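Leucine aminopeptidase (Legionella pneumophila, PDB 5GNE) probably removes amino acids from the N termini of peptides as a zinc-dependent exopeptidase of the M28 family. Local coordinates at residues Asp8-Ser13 with Ile38-Asn43; Asn14-Gln19 with Asn46-Met51. One frame throughout, in Å; residues are numbered along the deposited sequence.

How the interactions relate
From the N terminus the chain runs through strand 8-13 straight into helix 14-20, then through the antiparallel strands 25-29 and 33-38, and turns at Pro39-Asp41 into helix 42-55. Interaction 1 closes the loop from strand 8-13 to the end of strand 33-38, pairing Ile38 with Asp8. Interaction 2 closes a second loop, bringing residues 46-51 of helix 42-55 against helix 14-20. The two loops cross rather than nest, because their segments alternate along the chain. Together they tie the small four-stranded sheet to its two helices; the contacts touch where Val12 lies beside Tyr17, and their centres lie about 10 Å apart.

Interaction 1 (Asp8-Ser13 with Ile38-Asn43); sequences DRIIVS and IPIDEN
Asp8 and Ile38 form an antiparallel hydrogen-bonded pair, satisfying each other's backbone groups. Ile38 N gives the straighter bond, 2.9 Å to Asp8 O. The return bond, Asp8 N to Ile38 O at 3.0 Å, is more bent, with an N-H...O angle of 143°. Just past the pair the chain turns at Pro39, which has no N-H to offer, and Ile40 N makes a weak bond of 3.4 Å to Asp8 OD2. With CG anti to the carbonyl carbon (chi1 -61°), the carboxylate starts out on the side of its own backbone N. Its other oxygen, OD1, has a salt bridge to Lys167, the stronger partner, so an acidic residue suits this strand end.

Ile40 crosses the Asp8 side chain at about a right angle, CG1 lying 3.5 Å from OD2. Deeper in, the branched apolar chains of Ile10 and Ile38 meet through CD1 and CG2, 3.9 Å apart.

Strand 8-13 lies between strands 33-38 and 59-60; beyond the turn, Asp41 N-caps helix 42-55, on which Ile38 touches Ile44 and Ile40 touches Thr45.

Interaction 2 (Asn14-Gln19 with Asn46-Met51); sequences NCLYEQ and NTLQKM
Leu16 and Gln19 face Thr47, Leu48 and Met51 across two helical segments whose axes approach to 10.5 Å and run roughly antiparallel, 139° between their N-to-C directions. No hydrogen bond joins them; the contact is made by carbon and sulfur.

Leu16 carries the buried half. Its CG stands anti to the backbone N (chi1 -160°), and the two methyls beyond it have different nearest partners. CD2 meets Leu48 CD2 at 3.6 Å, the two side chains crossing at about a right angle. CD1 reaches Met51 CB, also 3.6 Å away, where the two side chains run antiparallel alongside one another. Forked leucines suit such a place because one residue can touch two neighbours at once.

The other half is more open to solvent. There Met51, bent at chi2 and chi3, crosses Gln19 at about a right angle and brings its thioether end beside Gln19 CG, which lies 3.8 Å from Met51 CE and 4.1 Å from Met51 SD. An unbranched, flexible methionine can bend so that several of its atoms lie beside one methylene, while glutamine offers methylenes to the contact and keeps a polar amide at its end. Thr47 adds a looser touch, its CG2 being 4.2 Å from Gln19 CB, while its OG1 makes a weak hydrogen bond to Asn43 O within its own helix.

Leu20 extends the interface by touching both Thr47 and Leu48, and the disulfide between Cys15 and Cys55 links the two helices covalently. Away from this contact Tyr17 packs on strands 25-29 and 33-38, so helix 14-20 touches both the sheet and helix 42-55.

Interaction 1 (Asp8-Ser13 with Ile38-Asn43)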
loop_
_atom_site.group_PDB
_atom_site.type_symbol
_atom_site.label_atom_id
_atom_site.label_comp_id
_atom_site.label_asym_id
_atom_site.label_seq_id
_atom_site.Cartn_x
_atom_site.Cartn_y
_atom_site.Cartn_z
ATOM N N ASP A 8 10.823 0.496 20.363
ATOM C CA ASP A 8 10.326 -0.175 19.192
ATOM C C ASP A 8 11.195 -1.373 18.916
ATOM O O ASP A 8 12.409 -1.350 19.134
ATOM C CB ASP A 8 10.323 0.761 17.988
ATOM C CG ASP A 8 9.436 1.964 18.200
ATOM O OD1 ASP A 8 8.216 1.820 18.011
ATOM O OD2 ASP A 8 9.949 3.041 18.577
ATOM N N ARG A 9 10.557 -2.436 18.460
ATOM C CA ARG A 9 11.305 -3.573 17.999
ATOM C C ARG A 9 11.143 -3.664 16.498
ATOM O O ARG A 9 10.034 -3.823 15.976
ATOM C CB ARG A 9 10.853 -4.850 18.707
ATOM C CG ARG A 9 11.157 -4.799 20.203
ATOM C CD ARG A 9 10.832 -6.120 20.905
ATOM N NE ARG A 9 9.406 -6.284 21.125
ATOM C CZ ARG A 9 8.891 -7.315 21.770
ATOM N NH1 ARG A 9 9.704 -8.265 22.219
ATOM N NH2 ARG A 9 7.581 -7.404 21.954
ATOM N N ILE A 10 12.266 -3.547 15.796
ATOM C CA ILE A 10 12.232 -3.443 14.336
ATOM C C ILE A 10 13.278 -4.341 13.731
ATOM O O ILE A 10 14.252 -4.719 14.389
ATOM C CB ILE A 10 12.480 -2.010 13.837
ATOM C CG1 ILE A 10 13.898 -1.546 14.169
ATOM C CG2 ILE A 10 11.519 -1.030 14.467
ATOM C CD1 ILE A 10 14.158 -0.143 13.654
ATOM N N ILE A 11 13.057 -4.688 12.466
ATOM C CA ILE A 11 14.017 -5.480 11.715
ATOM C C ILE A 11 14.648 -4.584 10.659
ATOM O O ILE A 11 13.951 -3.891 9.926
ATOM C CB ILE A 11 13.350 -6.708 11.084
ATOM C CG1 ILE A 11 12.929 -7.669 12.204
ATOM C CG2 ILE A 11 14.290 -7.409 10.101
ATOM C CD1 ILE A 11 12.041 -8.768 11.712
ATOM N N VAL A 12 15.972 -4.539 10.645
ATOM C CA VAL A 12 16.732 -3.737 9.686
ATOM C C VAL A 12 17.828 -4.529 8.990
ATOM O O VAL A 12 18.317 -5.509 9.509
ATOM C CB VAL A 12 17.374 -2.546 10.372
ATOM C CG1 VAL A 12 16.278 -1.633 10.930
ATOM C CG2 VAL A 12 18.295 -3.048 11.479
ATOM N N SER A 13 18.237 -4.080 7.807
ATOM C CA SER A 13 19.427 -4.651 7.147
ATOM C C SER A 13 20.639 -4.453 8.046
ATOM O O SER A 13 20.707 -3.495 8.828
ATOM C CB SER A 13 19.701 -3.987 5.823
ATOM O OG SER A 13 20.175 -2.679 6.096
ATOM N N ILE A 38 15.041 -0.314 19.802
ATOM C CA ILE A 38 15.594 1.018 19.692
ATOM C C ILE A 38 14.442 1.996 19.882
ATOM O O ILE A 38 13.355 1.813 19.333
ATOM C CB ILE A 38 16.326 1.244 18.321
ATOM C CG1 ILE A 38 17.169 2.527 18.357
ATOM C CG2 ILE A 38 15.351 1.263 17.129
ATOM C CD1 ILE A 38 17.882 2.809 17.059
ATOM N N PRO A 39 14.653 3.015 20.713
ATOM C CA PRO A 39 13.562 3.962 20.880
ATOM C C PRO A 39 13.671 4.998 19.778
ATOM O O PRO A 39 14.572 5.835 19.791
ATOM C CB PRO A 39 13.802 4.533 22.279
ATOM C CG PRO A 39 15.282 4.280 22.558
ATOM C CD PRO A 39 15.852 3.432 21.455
ATOM N N ILE A 40 12.776 4.904 18.804
ATOM C CA ILE A 40 12.801 5.794 17.660
ATOM C C ILE A 40 12.363 7.210 18.051
ATOM O O ILE A 40 11.196 7.446 18.353
ATOM C CB ILE A 40 11.898 5.268 16.546
ATOM C CG1 ILE A 40 12.358 3.871 16.132
ATOM C CG2 ILE A 40 11.892 6.256 15.348
ATOM C CD1 ILE A 40 11.452 3.193 15.123
ATOM N N ASP A 41 13.317 8.128 18.071
ATOM C CA ASP A 41 13.056 9.531 18.350
ATOM C C ASP A 41 13.262 10.171 16.987
ATOM O O ASP A 41 13.494 9.436 16.038
ATOM C CB ASP A 41 13.987 10.069 19.443
ATOM C CG ASP A 41 15.464 9.816 19.145
ATOM O OD1 ASP A 41 15.795 9.404 18.014
ATOM O OD2 ASP A 41 16.301 10.026 20.049
ATOM N N GLU A 42 13.185 11.486 16.816
ATOM C CA GLU A 42 13.358 11.906 15.432
ATOM C C GLU A 42 14.831 12.015 15.041
ATOM O O GLU A 42 15.135 12.120 13.859
ATOM C CB GLU A 42 12.540 13.157 15.082
ATOM C CG GLU A 42 12.769 14.455 15.770
ATOM C CD GLU A 42 12.403 15.609 14.835
ATOM O OE1 GLU A 42 11.186 15.787 14.577
ATOM O OE2 GLU A 42 13.310 16.326 14.356
ATOM N N ASN A 43 15.745 12.007 16.002
ATOM C CA ASN A 43 17.144 11.817 15.626
ATOM C C ASN A 43 17.301 10.511 14.838
ATOM O O ASN A 43 17.850 10.486 13.724
ATOM C CB ASN A 43 18.048 11.788 16.854
ATOM C CG ASN A 43 18.362 13.175 17.377
ATOM O OD1 ASN A 43 18.811 14.050 16.626
ATOM N ND2 ASN A 43 18.121 13.392 18.669
#

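Interaction 2 (Asn14-Gln19 with Asn46-Met51)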
loop_
_atom_site.group_PDB
_atom_site.type_symbol
_atom_site.label_atom_id
_atom_site.label_comp_id
_atom_site.label_asym_id
_atom_site.label_seq_id
_atom_site.Cartn_x
_atom_site.Cartn_y
_atom_site.Cartn_z
ATOM N N ASN A 14 21.600 -5.353 7.956
ATOM C CA ASN A 14 22.824 -5.141 8.716
ATOM C C ASN A 14 23.479 -3.800 8.404
ATOM O O ASN A 14 24.084 -3.167 9.274
ATOM C CB ASN A 14 23.757 -6.317 8.519
ATOM C CG ASN A 14 23.271 -7.548 9.278
ATOM O OD1 ASN A 14 22.422 -7.432 10.172
ATOM N ND2 ASN A 14 23.763 -8.712 8.924
ATOM N N CYS A 15 23.293 -3.341 7.175
ATOM C CA CYS A 15 23.729 -2.020 6.756
ATOM C C CYS A 15 23.203 -0.935 7.679
ATOM O O CYS A 15 23.940 -0.134 8.223
ATOM C CB CYS A 15 23.277 -1.753 5.313
ATOM S SG CYS A 15 23.846 -0.207 4.618
ATOM N N LEU A 16 21.901 -0.914 7.853
ATOM C CA LEU A 16 21.269 0.063 8.726
ATOM C C LEU A 16 21.662 -0.179 10.188
ATOM O O LEU A 16 21.848 0.766 10.950
ATOM C CB LEU A 16 19.768 -0.017 8.551
ATOM C CG LEU A 16 18.876 1.143 8.969
ATOM C CD1 LEU A 16 19.597 2.440 8.668
ATOM C CD2 LEU A 16 17.560 1.026 8.203
ATOM N N TYR A 17 21.820 -1.439 10.580
ATOM C CA TYR A 17 22.201 -1.723 11.965
ATOM C C TYR A 17 23.494 -1.024 12.366
ATOM O O TYR A 17 23.575 -0.436 13.448
ATOM C CB TYR A 17 22.354 -3.216 12.217
ATOM C CG TYR A 17 22.893 -3.496 13.602
ATOM C CD1 TYR A 17 22.154 -3.146 14.737
ATOM C CD2 TYR A 17 24.144 -4.088 13.791
ATOM C CE1 TYR A 17 22.640 -3.386 16.029
ATOM C CE2 TYR A 17 24.641 -4.338 15.089
ATOM C CZ TYR A 17 23.878 -3.983 16.194
ATOM O OH TYR A 17 24.340 -4.221 17.480
ATOM N N GLU A 18 24.510 -1.101 11.505
ATOM C CA GLU A 18 25.807 -0.522 11.841
ATOM C C GLU A 18 25.708 0.983 12.048
ATOM O O GLU A 18 26.494 1.555 12.799
ATOM C CB GLU A 18 26.846 -0.847 10.766
ATOM C CG GLU A 18 27.108 -2.341 10.660
ATOM C CD GLU A 18 27.765 -2.916 11.914
ATOM O OE1 GLU A 18 28.543 -2.192 12.557
ATOM O OE2 GLU A 18 27.519 -4.088 12.251
ATOM N N GLN A 19 24.735 1.619 11.399
ATOM C CA GLN A 19 24.454 3.039 11.633
ATOM C C GLN A 19 23.664 3.296 12.932
ATOM O O GLN A 19 23.521 4.440 13.361
ATOM C CB GLN A 19 23.665 3.631 10.451
ATOM C CG GLN A 19 24.370 3.554 9.097
ATOM C CD GLN A 19 25.769 4.119 9.145
ATOM O OE1 GLN A 19 25.989 5.212 9.668
ATOM N NE2 GLN A 19 26.735 3.346 8.658
ATOM N N ASN A 46 15.676 10.406 11.477
ATOM C CA ASN A 46 16.465 11.055 10.432
ATOM C C ASN A 46 17.532 10.140 9.872
ATOM O O ASN A 46 17.836 10.191 8.676
ATOM C CB ASN A 46 17.099 12.346 10.948
ATOM C CG ASN A 46 16.091 13.482 11.061
ATOM O OD1 ASN A 46 15.971 14.119 12.105
ATOM N ND2 ASN A 46 15.346 13.721 9.988
ATOM N N THR A 47 18.124 9.325 10.742
ATOM C CA THR A 47 19.123 8.363 10.299
ATOM C C THR A 47 18.467 7.354 9.372
ATOM O O THR A 47 18.959 7.056 8.284
ATOM C CB THR A 47 19.762 7.616 11.469
ATOM O OG1 THR A 47 20.246 8.565 12.429
ATOM C CG2 THR A 47 20.917 6.737 10.976
ATOM N N LEU A 48 17.342 6.824 9.814
ATOM C CA LEU A 48 16.603 5.881 8.999
ATOM C C LEU A 48 16.326 6.463 7.629
ATOM O O LEU A 48 16.557 5.814 6.612
ATOM C CB LEU A 48 15.296 5.492 9.683
ATOM C CG LEU A 48 15.537 4.672 10.957
ATOM C CD1 LEU A 48 14.266 4.560 11.798
ATOM C CD2 LEU A 48 16.102 3.297 10.615
ATOM N N GLN A 49 15.923 7.727 7.585
ATOM C CA GLN A 49 15.512 8.304 6.314
ATOM C C GLN A 49 16.715 8.518 5.432
ATOM O O GLN A 49 16.676 8.301 4.232
ATOM C CB GLN A 49 14.782 9.637 6.534
ATOM C CG GLN A 49 13.335 9.507 6.972
ATOM C CD GLN A 49 12.603 8.360 6.300
ATOM O OE1 GLN A 49 12.539 8.273 5.075
ATOM N NE2 GLN A 49 12.046 7.465 7.111
ATOM N N LYS A 50 17.800 8.948 6.040
ATOM C CA LYS A 50 19.005 9.262 5.299
ATOM C C LYS A 50 19.707 8.008 4.755
ATOM O O LYS A 50 20.295 8.049 3.672
ATOM C CB LYS A 50 19.925 10.069 6.222
ATOM C CG LYS A 50 21.210 10.611 5.639
ATOM C CD LYS A 50 21.923 11.415 6.741
ATOM C CE LYS A 50 23.444 11.321 6.661
ATOM N NZ LYS A 50 24.101 11.845 7.896
ATOM N N MET A 51 19.615 6.886 5.478
ATOM C CA MET A 51 20.266 5.652 5.043
ATOM C C MET A 51 19.381 4.792 4.151
ATOM O O MET A 51 19.856 3.829 3.550
ATOM C CB MET A 51 20.726 4.834 6.251
ATOM C CG MET A 51 21.797 5.541 7.104
ATOM S SD MET A 51 23.230 6.122 6.151
ATOM C CE MET A 51 23.834 4.569 5.524
#